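DNA endonuclease I-CeuI (Chlamydomonas eugametos, PDB 2EX5) cuts DNA at a long, degenerate target site as a magnesium-dependent LAGLIDADG homodimer, making the staggered break that starts intron homing. Local coordinates at residues Asn86-Val91 / Asn116-Leu121; Lys18-Val23 / Arg108-Ser113; Phe77-Asp82 / Glu200-Phe205. The protein carries 1 engineered substitution. All coordinates share one frame; numbering follows the deposited sequence.

Overall arrangement
The antiparallel sheet that LAGLIDADG endonucleases lay against DNA is common to all three contacts, yet each meets it differently. Contact 1 is buried and lies between two neighbouring strands, held by backbone hydrogen bonds. Contact 2, also buried, sets helix 10-26 against strand 108-111; there one hydrogen bond from an asparagine side-chain amide, and a water, do the polar work, and the strand and the loop after it reach the DNA backbone. Contact 3 shares strand 79-90 with contact 1 but lies about 30 Å from it, centre to centre. Only partly buried, it rests on van der Waals packing: Leu79 meets helix 199-206, whose Phe205 lays its ring edge against the turn before the strand.

Contact 1 of 3, residues Asn86-Val91 / Asn116-Leu121; sequences NVTRHV and NATLVL. Engineered in segment 86-91: Arg89 (natural residue Gln). With nucleotides of chain B.
Leu119 and Val91 meet through their methyl groups, CD2 of the leucine lying 3.9 Å from CG2 of the valine as the two side chains cross at a slant. CG2 of Val91 stands anti to the backbone N, which places CG1 (chi1 74°) between N and the carbonyl carbon and beside Ala117. There Val91 CG1 touches both the carbonyl oxygen and CB of Ala117, the latter at 3.9 Å. Ala117 in turn serves two neighbours: its CB also meets CE1 of His90, while its O sits over the centre of the His90 ring on one face. That same oxygen accepts the amide of Val91, with Val91 N 2.7 Å from Ala117 O.

Behind this end the two strands run antiparallel. Arg89 and Leu119 form a hydrogen-bonded pair, N to O in both directions, as do Val87 and Leu121, where Leu121 N lies 2.7 Å from Val87 O. Thr88 and Val120, a non-hydrogen-bonded pair between them, lay their side chains alongside each other, with Thr88 OG1 3.9 Å from Val120 CG2. On the sheet face that carries Leu119 and Leu121, helix 94-104 packs over both leucines.

At the end of strand 79-90 the LAGLIDADG sheet meets the DNA, residues 86-90 belonging to the DNA-interaction region. OP2 of DG15 of chain B is gripped twice, by His90 N at 2.7 Å and by NH1 of the engineered Arg89 at 2.9 Å, the phosphate oxygen lying in the plane of the guanidinium at its edge. The His90 bond is nearly straight (169°). Its donor is a backbone amide and its acceptor a phosphate oxygen, so this bond reads no base, consistent with an enzyme that tolerates a degenerate target.

Contact 2 of 3, residues Lys18-Val23 / Arg108-Ser113; sequences KINDAV and RIRHKS. With nucleotides of chain A; nucleotides of chain B.
Asn20 supplies the direct hydrogen bond between helix 10-26 and strand 108-111: its ND2 donates to Ile109 O at 3.1 Å, the acceptor lying close to the amide plane and the N-H pointing well at it (162°). Its OD1 faces the other way along the strand and rests 3.6 Å from CD of Arg108. A weak hydrogen bond between that oxygen and the hydroxyl of Tyr32, which also accepts the amide of Ile109, ties helix 29-40 into the same corner.

Van der Waals contact is carried by Val23, which meets Arg108 tip to tip. Its CG1 lies over one face of the guanidinium, toward the rim, at 3.4 Å from Arg108 NE; the arginine chain turns about CB-CG (chi2 -68°), which places CD. Arg108 also makes a cation-pi contact with Tyr32.

Water and phosphate complete the set, residues 110-112 being part of the DNA-interaction region. One water accepts from Arg108 NE at 2.8 Å, lying in the guanidinium plane, and donates to Asn20 O and to OP2 of DC7 of chain A. The same OP2 takes a direct bond from Arg110 NH1 at 3.1 Å. The Arg110 guanidinium is sandwiched, with Arg108 CB over the centre of one face and the DC7 sugar carbon C2' against the other. An alanine in place of Arg110 would probably leave OP2 without this direct cationic partner and open a gap between Arg108 and the sugar. Ser113 OG bonds OP2 of DG9 of chain A.

One phosphate oxygen thus collects an arginine directly and a helix carbonyl through water, which would couple the seating of helix 10-26 to the DNA backbone.

Contact 3 of 3, residues Phe77-Asp82 / Glu200-Phe205; sequences FGLVVD and EAAQDF. With CA (calcium ion), chain F.
Phe205 lays the edge of its ring against the turn that leads into strand 79-90, CE2 standing 3.5 Å from Gly78 O. The glycine carbonyl carbon also lies in the ring plane at this edge, so the aromatic C-H side, and not a face, meets the peptide. CG of Phe205 is anti to its backbone N (chi1 -177°), beside the carbonyl carbon, and CB itself points toward the strand segment. Gly78 fits this place for two reasons: a CB on it would run into Phe205 CE2, and its positive phi would press that CB against the carbonyl oxygen of Phe77.

Leu79, the next residue, adds the apolar side-chain packing. Its CG sits between the backbone N and the carbonyl carbon (chi1 84°). With chi2 at -172°, Leu79 CD1 reaches the helix, lying 3.8 Å from Ala202 O and 4.2 Å from Phe205 CD2. Ala202 CB lies farther off, 4.5 Å from Leu79 CD1. Around this patch Phe196 touches Leu79, Ala202 and the Phe205 ring, and Lys71 makes a cation-pi contact with Phe205, so the C-terminal helix is joined to strand 63-71 as well.

At the other end of the segment the chemistry changes. Asp82, assigned to the second magnesium site, holds a calcium ion here with both carboxylate oxygens, OD1 at 2.6 Å and OD2 at 2.7 Å from the metal. Five waters make up the rest of the seven ligands.

Within four residues, then, the strand passes from apolar packing to a charged metal ligand. The helix contact, built on dispersion and shape, joins the C-terminal helix to the start of this strand, whereas the ion farther along is bound by one carboxylate and an otherwise watery shell.

Contact 1 of 3, residues Asn86-Val91 / Asn116-Leu121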
loop_
_atom_site.group_PDB
_atom_site.type_symbol
_atom_site.label_atom_id
_atom_site.label_comp_id
_atom_site.label_asym_id
_atom_site.label_seq_id
_atom_site.Cartn_x
_atom_site.Cartn_y
_atom_site.Cartn_z
ATOM N N ASN C 86 -2.124 -12.883 1.093
ATOM C CA ASN C 86 -0.795 -12.668 0.497
ATOM C C ASN C 86 -0.468 -11.264 0.685
ATOM O O ASN C 86 -1.393 -10.470 0.914
ATOM C CB ASN C 86 -0.620 -13.009 -1.028
ATOM C CG ASN C 86 -1.489 -12.170 -1.985
ATOM O OD1 ASN C 86 -2.226 -12.727 -2.745
ATOM N ND2 ASN C 86 -1.397 -10.866 -1.956
ATOM N N VAL C 87 0.828 -10.954 0.500
ATOM C CA VAL C 87 1.377 -9.580 0.589
ATOM C C VAL C 87 2.498 -9.466 -0.392
ATOM O O VAL C 87 3.447 -10.210 -0.294
ATOM C CB VAL C 87 2.005 -9.265 1.987
ATOM C CG1 VAL C 87 1.960 -7.610 2.318
ATOM C CG2 VAL C 87 1.266 -9.957 2.975
ATOM N N THR C 88 2.482 -8.391 -1.168
ATOM C CA THR C 88 3.272 -8.168 -2.330
ATOM C C THR C 88 4.074 -6.926 -2.084
ATOM O O THR C 88 3.647 -5.981 -1.439
ATOM C CB THR C 88 2.337 -7.984 -3.534
ATOM O OG1 THR C 88 1.454 -9.106 -3.503
ATOM C CG2 THR C 88 3.086 -7.882 -4.863
ATOM N N ARG C 89 5.332 -7.000 -2.495
ATOM C CA ARG C 89 6.210 -5.836 -2.346
ATOM C C ARG C 89 7.399 -6.043 -3.254
ATOM O O ARG C 89 7.922 -7.112 -3.329
ATOM C CB ARG C 89 6.668 -5.766 -0.894
ATOM C CG ARG C 89 7.312 -4.504 -0.375
ATOM C CD ARG C 89 6.571 -3.116 -0.489
ATOM N NE ARG C 89 7.538 -2.098 -0.102
ATOM C CZ ARG C 89 8.336 -1.385 -0.928
ATOM N NH1 ARG C 89 8.195 -1.438 -2.232
ATOM N NH2 ARG C 89 9.240 -0.516 -0.423
ATOM N N HIS C 90 7.823 -5.002 -3.930
ATOM C CA HIS C 90 9.105 -5.001 -4.595
ATOM C C HIS C 90 10.207 -5.431 -3.629
ATOM O O HIS C 90 10.212 -5.050 -2.427
ATOM C CB HIS C 90 9.357 -3.597 -5.099
ATOM C CG HIS C 90 10.650 -3.436 -5.828
ATOM N ND1 HIS C 90 10.722 -3.283 -7.198
ATOM C CD2 HIS C 90 11.927 -3.461 -5.387
ATOM C CE1 HIS C 90 11.981 -3.134 -7.561
ATOM N NE2 HIS C 90 12.729 -3.254 -6.481
ATOM N N VAL C 91 11.129 -6.237 -4.139
ATOM C CA VAL C 91 12.332 -6.610 -3.382
ATOM C C VAL C 91 13.003 -5.500 -2.481
ATOM O O VAL C 91 13.362 -5.776 -1.356
ATOM C CB VAL C 91 13.383 -7.257 -4.264
ATOM C CG1 VAL C 91 14.093 -6.215 -5.186
ATOM C CG2 VAL C 91 14.402 -7.938 -3.312
ATOM N N ASN C 116 9.561 -7.755 -12.823
ATOM C CA ASN C 116 10.964 -7.325 -12.679
ATOM C C ASN C 116 11.567 -7.882 -11.425
ATOM O O ASN C 116 12.491 -8.649 -11.506
ATOM C CB ASN C 116 11.149 -5.809 -12.850
ATOM C CG ASN C 116 10.821 -5.370 -14.290
ATOM O OD1 ASN C 116 10.646 -6.220 -15.168
ATOM N ND2 ASN C 116 10.709 -4.077 -14.527
ATOM N N ALA C 117 10.957 -7.588 -10.272
ATOM C CA ALA C 117 11.676 -7.717 -8.975
ATOM C C ALA C 117 10.706 -7.711 -7.769
ATOM O O ALA C 117 11.105 -7.526 -6.553
ATOM C CB ALA C 117 12.815 -6.678 -8.880
ATOM N N THR C 118 9.437 -8.043 -8.081
ATOM C CA THR C 118 8.528 -8.214 -6.965
ATOM C C THR C 118 8.436 -9.533 -6.226
ATOM O O THR C 118 8.462 -10.602 -6.788
ATOM C CB THR C 118 7.102 -7.632 -7.140
ATOM O OG1 THR C 118 6.184 -8.676 -7.264
ATOM C CG2 THR C 118 6.958 -6.665 -8.223
ATOM N N LEU C 119 8.168 -9.453 -4.957
ATOM C CA LEU C 119 8.128 -10.656 -4.141
ATOM C C LEU C 119 6.738 -10.783 -3.553
ATOM O O LEU C 119 6.121 -9.795 -3.426
ATOM C CB LEU C 119 9.161 -10.416 -3.002
ATOM C CG LEU C 119 10.611 -10.978 -3.069
ATOM C CD1 LEU C 119 11.233 -11.334 -4.520
ATOM C CD2 LEU C 119 11.633 -10.344 -2.068
ATOM N N VAL C 120 6.265 -11.962 -3.140
ATOM C CA VAL C 120 4.937 -12.148 -2.618
ATOM C C VAL C 120 5.160 -13.016 -1.451
ATOM O O VAL C 120 5.881 -13.989 -1.560
ATOM C CB VAL C 120 3.953 -12.834 -3.608
ATOM C CG1 VAL C 120 2.570 -13.011 -2.974
ATOM C CG2 VAL C 120 3.785 -11.976 -4.762
ATOM N N LEU C 121 4.552 -12.698 -0.312
ATOM C CA LEU C 121 4.496 -13.599 0.789
ATOM C C LEU C 121 3.080 -14.177 0.864
ATOM O O LEU C 121 2.096 -13.437 0.829
ATOM C CB LEU C 121 4.939 -12.817 2.073
ATOM C CG LEU C 121 4.522 -13.251 3.500
ATOM C CD1 LEU C 121 4.569 -14.638 3.779
ATOM C CD2 LEU C 121 5.432 -12.582 4.438
ATOM P P DG B 15 5.128 -2.271 -4.583
ATOM O OP1 DG B 15 4.386 -1.188 -3.813
ATOM O OP2 DG B 15 6.510 -2.646 -4.190
ATOM O "O5'" DG B 15 4.157 -3.518 -4.225
ATOM C "C5'" DG B 15 3.007 -4.036 -4.818
ATOM C "C4'" DG B 15 1.804 -3.140 -4.937
ATOM O "O4'" DG B 15 1.692 -3.374 -6.338
ATOM C "C3'" DG B 15 0.528 -3.665 -4.236
ATOM O "O3'" DG B 15 -0.306 -2.553 -4.219
ATOM C "C2'" DG B 15 0.161 -4.797 -5.120
ATOM C "C1'" DG B 15 0.560 -4.168 -6.462
ATOM N N9 DG B 15 0.803 -5.022 -7.603
ATOM C C8 DG B 15 1.958 -5.724 -7.893
ATOM N N7 DG B 15 1.885 -6.408 -8.978
ATOM C C5 DG B 15 0.589 -6.093 -9.465
ATOM C C6 DG B 15 -0.017 -6.519 -10.621
ATOM O O6 DG B 15 0.541 -7.225 -11.420
ATOM N N1 DG B 15 -1.302 -6.065 -10.878
ATOM C C2 DG B 15 -1.925 -5.228 -10.004
ATOM N N2 DG B 15 -3.124 -4.846 -10.420
ATOM N N3 DG B 15 -1.378 -4.748 -8.859
ATOM C C4 DG B 15 -0.102 -5.243 -8.654
#

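Contact 2 of 3, residues Lys18-Val23 / Arg108-Ser113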
loop_
_atom_site.group_PDB
_atom_site.type_symbol
_atom_site.label_atom_id
_atom_site.label_comp_id
_atom_site.label_asym_id
_atom_site.label_seq_id
_atom_site.Cartn_x
_atom_site.Cartn_y
_atom_site.Cartn_z
ATOM N N LYS C 18 16.395 -22.285 -3.942
ATOM C CA LYS C 18 17.092 -23.366 -3.134
ATOM C C LYS C 18 16.596 -23.175 -1.705
ATOM O O LYS C 18 16.316 -24.126 -0.976
ATOM C CB LYS C 18 18.651 -23.255 -3.164
ATOM C CG LYS C 18 19.348 -23.346 -4.520
ATOM C CD LYS C 18 20.892 -23.062 -4.422
ATOM C CE LYS C 18 21.450 -22.520 -5.784
ATOM N NZ LYS C 18 20.989 -23.227 -7.089
ATOM N N ILE C 19 16.479 -21.900 -1.304
ATOM C CA ILE C 19 16.126 -21.587 0.100
ATOM C C ILE C 19 14.729 -22.123 0.365
ATOM O O ILE C 19 14.542 -22.711 1.433
ATOM C CB ILE C 19 16.241 -20.020 0.390
ATOM C CG1 ILE C 19 17.710 -19.593 0.598
ATOM C CG2 ILE C 19 15.467 -19.599 1.601
ATOM C CD1 ILE C 19 17.932 -18.116 0.487
ATOM N N ASN C 20 13.722 -21.874 -0.550
ATOM C CA ASN C 20 12.334 -22.468 -0.365
ATOM C C ASN C 20 12.322 -23.975 -0.436
ATOM O O ASN C 20 11.589 -24.667 0.318
ATOM C CB ASN C 20 11.240 -21.918 -1.342
ATOM C CG ASN C 20 10.806 -20.537 -1.004
ATOM O OD1 ASN C 20 10.277 -20.273 0.079
ATOM N ND2 ASN C 20 11.102 -19.623 -1.892
ATOM N N ASP C 21 13.130 -24.497 -1.339
ATOM C CA ASP C 21 13.324 -26.011 -1.461
ATOM C C ASP C 21 13.899 -26.604 -0.175
ATOM O O ASP C 21 13.426 -27.615 0.311
ATOM C CB ASP C 21 14.267 -26.395 -2.628
ATOM C CG ASP C 21 13.636 -26.210 -4.020
ATOM O OD1 ASP C 21 14.376 -26.340 -5.058
ATOM O OD2 ASP C 21 12.450 -25.858 -4.095
ATOM N N ALA C 22 14.894 -25.926 0.418
ATOM C CA ALA C 22 15.405 -26.321 1.816
ATOM C C ALA C 22 14.376 -26.333 2.996
ATOM O O ALA C 22 14.262 -27.348 3.755
ATOM C CB ALA C 22 16.778 -25.492 2.142
ATOM N N VAL C 23 13.594 -25.239 3.205
ATOM C CA VAL C 23 12.585 -25.284 4.311
ATOM C C VAL C 23 11.418 -26.323 4.165
ATOM O O VAL C 23 10.772 -26.832 5.200
ATOM C CB VAL C 23 12.029 -23.888 4.647
ATOM C CG1 VAL C 23 11.193 -23.283 3.477
ATOM C CG2 VAL C 23 11.301 -23.928 5.970
ATOM N N ARG C 108 5.751 -18.086 3.202
ATOM C CA ARG C 108 6.778 -18.317 2.248
ATOM C C ARG C 108 6.821 -17.068 1.428
ATOM O O ARG C 108 5.781 -16.598 1.041
ATOM C CB ARG C 108 6.418 -19.512 1.381
ATOM C CG ARG C 108 6.400 -20.872 2.115
ATOM C CD ARG C 108 7.862 -21.314 2.567
ATOM N NE ARG C 108 7.824 -22.665 3.182
ATOM C CZ ARG C 108 7.595 -22.922 4.470
ATOM N NH1 ARG C 108 7.506 -24.203 4.851
ATOM N NH2 ARG C 108 7.438 -21.929 5.377
ATOM N N ILE C 109 8.052 -16.572 1.187
ATOM C CA ILE C 109 8.387 -15.532 0.246
ATOM C C ILE C 109 8.905 -16.080 -1.085
ATOM O O ILE C 109 9.867 -16.881 -1.160
ATOM C CB ILE C 109 9.397 -14.549 0.833
ATOM C CG1 ILE C 109 8.750 -13.811 2.035
ATOM C CG2 ILE C 109 9.896 -13.609 -0.221
ATOM C CD1 ILE C 109 9.632 -12.871 2.760
ATOM N N ARG C 110 8.262 -15.655 -2.176
ATOM C CA ARG C 110 8.651 -16.161 -3.452
ATOM C C ARG C 110 8.648 -14.991 -4.426
ATOM O O ARG C 110 8.029 -13.976 -4.141
ATOM C CB ARG C 110 7.725 -17.296 -3.873
ATOM C CG ARG C 110 7.480 -18.375 -2.813
ATOM C CD ARG C 110 6.954 -19.765 -3.488
ATOM N NE ARG C 110 6.376 -20.797 -2.589
ATOM C CZ ARG C 110 5.234 -20.665 -1.880
ATOM N NH1 ARG C 110 4.755 -21.657 -1.100
ATOM N NH2 ARG C 110 4.559 -19.528 -1.929
ATOM N N HIS C 111 9.353 -15.111 -5.553
ATOM C CA HIS C 111 9.312 -14.149 -6.614
ATOM C C HIS C 111 7.933 -14.202 -7.310
ATOM O O HIS C 111 7.413 -15.281 -7.644
ATOM C CB HIS C 111 10.453 -14.418 -7.617
ATOM C CG HIS C 111 10.416 -13.557 -8.844
ATOM N ND1 HIS C 111 10.153 -14.068 -10.103
ATOM C CD2 HIS C 111 10.545 -12.215 -9.007
ATOM C CE1 HIS C 111 10.177 -13.085 -10.989
ATOM N NE2 HIS C 111 10.426 -11.949 -10.348
ATOM N N LYS C 112 7.319 -13.042 -7.486
ATOM C CA LYS C 112 6.138 -12.965 -8.355
ATOM C C LYS C 112 6.474 -13.191 -9.810
ATOM O O LYS C 112 7.100 -12.332 -10.498
ATOM C CB LYS C 112 5.430 -11.628 -8.224
ATOM C CG LYS C 112 4.290 -11.501 -9.182
ATOM C CD LYS C 112 3.654 -10.096 -8.949
ATOM C CE LYS C 112 2.238 -10.173 -9.071
ATOM N NZ LYS C 112 1.585 -10.721 -7.787
ATOM N N SER C 113 6.029 -14.343 -10.284
ATOM C CA SER C 113 6.179 -14.709 -11.653
ATOM C C SER C 113 5.824 -13.546 -12.572
ATOM O O SER C 113 4.785 -12.900 -12.398
ATOM C CB SER C 113 5.281 -15.908 -11.892
ATOM O OG SER C 113 5.017 -16.039 -13.268
ATOM P P DC A 7 6.162 -25.152 -1.740
ATOM O OP1 DC A 7 7.453 -25.593 -2.318
ATOM O OP2 DC A 7 6.118 -24.413 -0.420
ATOM O "O5'" DC A 7 5.617 -24.403 -3.086
ATOM C "C5'" DC A 7 5.774 -25.150 -4.370
ATOM C "C4'" DC A 7 5.286 -24.359 -5.565
ATOM O "O4'" DC A 7 3.838 -24.509 -5.586
ATOM C "C3'" DC A 7 5.566 -22.858 -5.517
ATOM O "O3'" DC A 7 5.746 -22.348 -6.775
ATOM C "C2'" DC A 7 4.247 -22.234 -5.074
ATOM C "C1'" DC A 7 3.302 -23.222 -5.790
ATOM N N1 DC A 7 1.911 -22.943 -5.401
ATOM C C2 DC A 7 0.847 -23.125 -6.306
ATOM O O2 DC A 7 1.086 -23.644 -7.389
ATOM N N3 DC A 7 -0.407 -22.775 -5.944
ATOM C C4 DC A 7 -0.603 -22.269 -4.763
ATOM N N4 DC A 7 -1.831 -21.996 -4.365
ATOM C C5 DC A 7 0.454 -22.109 -3.851
ATOM C C6 DC A 7 1.683 -22.459 -4.182
ATOM P P DG B 16 -1.855 -2.552 -3.701
ATOM O OP1 DG B 16 -2.751 -2.671 -4.848
ATOM O OP2 DG B 16 -1.994 -1.326 -2.876
ATOM O "O5'" DG B 16 -1.825 -3.905 -2.807
ATOM C "C5'" DG B 16 -2.848 -4.746 -2.343
ATOM C "C4'" DG B 16 -3.792 -5.193 -3.513
ATOM O "O4'" DG B 16 -3.253 -5.629 -4.807
ATOM C "C3'" DG B 16 -4.660 -6.321 -3.154
ATOM O "O3'" DG B 16 -6.025 -5.713 -3.459
ATOM C "C2'" DG B 16 -4.121 -7.487 -3.999
ATOM C "C1'" DG B 16 -3.784 -6.819 -5.317
ATOM N N9 DG B 16 -2.742 -7.558 -6.134
ATOM C C8 DG B 16 -1.502 -8.014 -5.702
ATOM N N7 DG B 16 -0.833 -8.694 -6.570
ATOM C C5 DG B 16 -1.652 -8.667 -7.699
ATOM C C6 DG B 16 -1.441 -9.174 -9.000
ATOM O O6 DG B 16 -0.415 -9.820 -9.331
ATOM N N1 DG B 16 -2.535 -8.988 -9.904
ATOM C C2 DG B 16 -3.698 -8.326 -9.488
ATOM N N2 DG B 16 -4.744 -8.067 -10.297
ATOM N N3 DG B 16 -3.807 -7.788 -8.312
ATOM C C4 DG B 16 -2.792 -7.997 -7.456
ATOM P P DG A 9 5.835 -19.861 -13.705
ATOM O OP1 DG A 9 6.300 -20.758 -14.816
ATOM O OP2 DG A 9 6.654 -18.658 -13.358
ATOM O "O5'" DG A 9 4.275 -19.518 -14.010
ATOM C "C5'" DG A 9 3.487 -20.562 -14.642
ATOM C "C4'" DG A 9 2.084 -20.110 -14.915
ATOM O "O4'" DG A 9 1.255 -19.957 -13.706
ATOM C "C3'" DG A 9 2.115 -18.762 -15.612
ATOM O "O3'" DG A 9 1.154 -18.909 -16.669
ATOM C "C2'" DG A 9 1.658 -17.763 -14.534
ATOM C "C1'" DG A 9 0.790 -18.608 -13.569
ATOM N N9 DG A 9 0.842 -18.103 -12.168
ATOM C C8 DG A 9 1.979 -18.012 -11.356
ATOM N N7 DG A 9 1.767 -17.492 -10.193
ATOM C C5 DG A 9 0.371 -17.205 -10.204
ATOM C C6 DG A 9 -0.555 -16.662 -9.244
ATOM O O6 DG A 9 -0.354 -16.237 -8.077
ATOM N N1 DG A 9 -1.916 -16.499 -9.724
ATOM C C2 DG A 9 -2.347 -16.873 -10.943
ATOM N N2 DG A 9 -3.700 -16.608 -11.208
ATOM N N3 DG A 9 -1.490 -17.474 -11.822
ATOM C C4 DG A 9 -0.191 -17.577 -11.430
HETATM O O HOH W 1 8.592 -23.923 0.783
#

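Contact 3 of 3, residues Phe77-Asp82 / Glu200-Phe205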
loop_
_atom_site.group_PDB
_atom_site.type_symbol
_atom_site.label_atom_id
_atom_site.label_comp_id
_atom_site.label_asym_id
_atom_site.label_seq_id
_atom_site.Cartn_x
_atom_site.Cartn_y
_atom_site.Cartn_z
ATOM N N PHE C 77 -17.730 -31.815 -5.733
ATOM C CA PHE C 77 -18.655 -31.021 -6.573
ATOM C C PHE C 77 -18.059 -30.401 -7.821
ATOM O O PHE C 77 -18.772 -29.688 -8.566
ATOM C CB PHE C 77 -19.412 -30.013 -5.773
ATOM C CG PHE C 77 -20.139 -30.615 -4.576
ATOM C CD1 PHE C 77 -19.747 -30.317 -3.267
ATOM C CD2 PHE C 77 -21.193 -31.508 -4.751
ATOM C CE1 PHE C 77 -20.405 -30.841 -2.172
ATOM C CE2 PHE C 77 -21.866 -32.071 -3.649
ATOM C CZ PHE C 77 -21.463 -31.721 -2.361
ATOM N N GLY C 78 -16.771 -30.665 -8.088
ATOM C CA GLY C 78 -16.181 -30.231 -9.378
ATOM C C GLY C 78 -15.575 -28.864 -9.294
ATOM O O GLY C 78 -14.969 -28.373 -10.226
ATOM N N LEU C 79 -15.715 -28.259 -8.126
ATOM C CA LEU C 79 -15.171 -26.948 -7.903
ATOM C C LEU C 79 -14.642 -26.807 -6.468
ATOM O O LEU C 79 -15.072 -27.493 -5.567
ATOM C CB LEU C 79 -16.176 -25.849 -8.297
ATOM C CG LEU C 79 -17.251 -25.393 -7.343
ATOM C CD1 LEU C 79 -18.274 -24.392 -8.127
ATOM C CD2 LEU C 79 -17.979 -26.572 -6.865
ATOM N N VAL C 80 -13.685 -25.936 -6.264
ATOM C CA VAL C 80 -13.145 -25.763 -4.871
ATOM C C VAL C 80 -13.176 -24.264 -4.583
ATOM O O VAL C 80 -12.962 -23.482 -5.492
ATOM C CB VAL C 80 -11.695 -26.287 -4.710
ATOM C CG1 VAL C 80 -10.795 -25.695 -5.839
ATOM C CG2 VAL C 80 -11.101 -25.885 -3.284
ATOM N N VAL C 81 -13.486 -23.909 -3.355
ATOM C CA VAL C 81 -13.459 -22.542 -2.881
ATOM C C VAL C 81 -12.197 -22.369 -2.006
ATOM O O VAL C 81 -11.948 -23.083 -1.048
ATOM C CB VAL C 81 -14.757 -22.245 -2.083
ATOM C CG1 VAL C 81 -14.912 -20.777 -1.742
ATOM C CG2 VAL C 81 -16.009 -22.773 -2.866
ATOM N N ASP C 82 -11.378 -21.402 -2.325
ATOM C CA ASP C 82 -10.063 -21.462 -1.748
ATOM C C ASP C 82 -9.597 -20.147 -1.223
ATOM O O ASP C 82 -9.289 -19.310 -2.031
ATOM C CB ASP C 82 -9.063 -21.977 -2.781
ATOM C CG ASP C 82 -7.895 -22.772 -2.095
ATOM O OD1 ASP C 82 -8.090 -23.329 -0.966
ATOM O OD2 ASP C 82 -6.822 -22.873 -2.686
ATOM N N GLU C 200 -24.800 -17.459 -9.901
ATOM C CA GLU C 200 -25.756 -18.430 -10.384
ATOM C C GLU C 200 -25.081 -19.564 -11.115
ATOM O O GLU C 200 -25.429 -20.723 -10.916
ATOM C CB GLU C 200 -26.742 -17.728 -11.375
ATOM C CG GLU C 200 -27.891 -16.824 -10.779
ATOM C CD GLU C 200 -27.434 -15.501 -10.096
ATOM O OE1 GLU C 200 -26.271 -15.013 -10.267
ATOM O OE2 GLU C 200 -28.274 -14.944 -9.345
ATOM N N ALA C 201 -24.210 -19.210 -12.061
ATOM C CA ALA C 201 -23.417 -20.117 -12.780
ATOM C C ALA C 201 -22.635 -21.100 -11.871
ATOM O O ALA C 201 -22.458 -22.273 -12.252
ATOM C CB ALA C 201 -22.466 -19.333 -13.681
ATOM N N ALA C 202 -22.197 -20.644 -10.694
ATOM C CA ALA C 202 -21.376 -21.467 -9.767
ATOM C C ALA C 202 -22.251 -22.414 -8.962
ATOM O O ALA C 202 -21.915 -23.629 -8.782
ATOM C CB ALA C 202 -20.515 -20.588 -8.839
ATOM N N GLN C 203 -23.368 -21.884 -8.453
ATOM C CA GLN C 203 -24.388 -22.749 -7.913
ATOM C C GLN C 203 -24.927 -23.798 -8.935
ATOM O O GLN C 203 -25.218 -24.896 -8.506
ATOM C CB GLN C 203 -25.534 -21.905 -7.356
ATOM C CG GLN C 203 -25.146 -20.933 -6.241
ATOM C CD GLN C 203 -26.172 -19.836 -6.012
ATOM O OE1 GLN C 203 -26.734 -19.268 -6.953
ATOM N NE2 GLN C 203 -26.408 -19.537 -4.781
ATOM N N ASP C 204 -25.027 -23.481 -10.245
ATOM C CA ASP C 204 -25.608 -24.391 -11.247
ATOM C C ASP C 204 -24.610 -25.510 -11.484
ATOM O O ASP C 204 -24.963 -26.662 -11.660
ATOM C CB ASP C 204 -25.820 -23.734 -12.685
ATOM C CG ASP C 204 -27.008 -22.723 -12.805
ATOM O OD1 ASP C 204 -27.867 -22.624 -11.873
ATOM O OD2 ASP C 204 -27.037 -21.972 -13.860
ATOM N N PHE C 205 -23.354 -25.130 -11.632
ATOM C CA PHE C 205 -22.284 -26.101 -11.881
ATOM C C PHE C 205 -22.158 -27.120 -10.732
ATOM O O PHE C 205 -21.997 -28.323 -10.936
ATOM C CB PHE C 205 -20.956 -25.350 -12.128
ATOM C CG PHE C 205 -19.812 -26.257 -12.472
ATOM C CD1 PHE C 205 -19.553 -26.576 -13.779
ATOM C CD2 PHE C 205 -19.036 -26.833 -11.470
ATOM C CE1 PHE C 205 -18.527 -27.429 -14.087
ATOM C CE2 PHE C 205 -18.015 -27.686 -11.774
ATOM C CZ PHE C 205 -17.748 -27.971 -13.072
HETATM CA CA CA F . -5.598 -23.982 -0.560
HETATM O O HOH W 2 -3.732 -24.947 0.925
HETATM O O HOH W 3 -6.090 -22.089 1.069
HETATM O O HOH W 4 -7.205 -25.167 1.266
HETATM O O HOH W 5 -6.178 -26.052 -1.645
HETATM O O HOH W 6 -4.044 -23.141 -1.979
#